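Possible periplasmic protein (Campylobacter jejuni, PDB 3RGC) is a periplasmic SurA-like chaperone that probably also has peptidyl-prolyl cis-trans isomerase activity. Local coordinates at residues 51-54 with 55-58. Residues are numbered along the deposited sequence; the frame is centred on the assembly and turned at random.
Sequences VVND and LELD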
# COMPACT_ATOMS: atom_id res chain seq x y z
N VAL B 51 12.15 20.64 -27.18
CA VAL B 51 12.49 19.62 -28.18
C VAL B 51 12.76 18.23 -27.56
O VAL B 51 13.20 18.13 -26.42
CB VAL B 51 13.71 20.06 -29.03
CG1 VAL B 51 14.97 19.99 -28.22
CG2 VAL B 51 13.83 19.20 -30.26
N VAL B 52 12.49 17.19 -28.33
CA VAL B 52 12.74 15.81 -27.95
C VAL B 52 13.62 15.04 -28.98
O VAL B 52 13.25 14.90 -30.14
CB VAL B 52 11.41 15.06 -27.81
CG1 VAL B 52 11.65 13.61 -27.44
CG2 VAL B 52 10.49 15.78 -26.81
N ASN B 53 14.79 14.57 -28.52
CA ASN B 53 15.70 13.70 -29.28
C ASN B 53 15.11 12.35 -29.56
O ASN B 53 14.21 11.89 -28.86
CB ASN B 53 16.91 13.33 -28.40
CG ASN B 53 17.89 14.41 -28.30
OD1 ASN B 53 18.20 14.86 -27.22
ND2 ASN B 53 18.39 14.85 -29.44
N ASP B 54 15.73 11.65 -30.49
CA ASP B 54 15.50 10.22 -30.63
C ASP B 54 15.98 9.46 -29.41
O ASP B 54 15.30 8.53 -28.97
CB ASP B 54 16.14 9.71 -31.90
CG ASP B 54 15.41 10.19 -33.14
OD1 ASP B 54 14.60 9.41 -33.70
OD2 ASP B 54 15.62 11.37 -33.54
N LEU B 55 17.11 9.85 -28.84
CA LEU B 55 17.61 9.19 -27.63
C LEU B 55 16.74 9.44 -26.40
O LEU B 55 16.51 8.53 -25.63
CB LEU B 55 19.06 9.55 -27.32
CG LEU B 55 20.09 9.28 -28.42
CD1 LEU B 55 21.49 9.53 -27.89
CD2 LEU B 55 19.97 7.86 -28.96
N GLU B 56 16.29 10.67 -26.20
CA GLU B 56 15.29 10.93 -25.18
C GLU B 56 14.05 10.09 -25.44
O GLU B 56 13.49 9.52 -24.52
CB GLU B 56 14.85 12.39 -25.21
CG GLU B 56 15.88 13.37 -24.76
CD GLU B 56 15.34 14.77 -24.83
OE1 GLU B 56 15.25 15.30 -25.96
OE2 GLU B 56 14.96 15.31 -23.77
N LEU B 57 13.61 10.05 -26.70
CA LEU B 57 12.41 9.32 -27.06
C LEU B 57 12.59 7.84 -26.75
O LEU B 57 11.72 7.23 -26.14
CB LEU B 57 12.04 9.52 -28.53
CG LEU B 57 10.85 8.68 -29.04
CD1 LEU B 57 9.56 9.14 -28.43
CD2 LEU B 57 10.74 8.79 -30.53
N ASP B 58 13.73 7.29 -27.15
CA ASP B 58 14.03 5.88 -26.91
C ASP B 58 14.18 5.62 -25.42
O ASP B 58 13.72 4.59 -24.92
CB ASP B 58 15.30 5.43 -27.63
CG ASP B 58 15.14 5.39 -29.14
OD1 ASP B 58 13.99 5.34 -29.62
OD2 ASP B 58 16.18 5.41 -29.84
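Glu-56 reaches back from the first turn of a helix and accepts a hydrogen bond at OE1 from the backbone N of Asn-53, at 2.7 Å and nearly straight (171°). The backbone N-H meets OE1 on its anti side, 22° out of the carboxylate plane. This matches one half of a capping box, the glutamate side chain at N3 bonded to the backbone N of the N-cap residue, Asn-53. Glutamate suits N3 because its CG, anti to the carbonyl carbon (chi1 -70°), and the extended chain beyond it carry the carboxylate back along the incoming backbone, and its negative charge should be favourable beside the helix N-terminus. The other oxygen, OE2, forms a salt bridge with Lys-101, whose NZ also binds Val-51 O, so one lysine holds both the incoming chain and the Glu-56 carboxylate.

The helix proper starts with Leu-57 N bonding to Asn-53 O (2.9 Å) and Asp-58 N to Asp-54 O (2.7 Å). Val-52 CG1, trans to the backbone N (chi1 179°), lies 4.3 Å from Leu-57 CB; both residues are buried, and apolar side chains suit that inner face. Asp-58, one turn after Asp-54, suits its place by pairing OD1 with Arg-90 in a salt bridge.

The turn links helix 30-48 to helix 54-67 within the SurA N-terminal region, and helix 86-107 packs against it: Arg-90, Phe-93 and Lys-94 touch Leu-57, while Glu-98 meets Val-52.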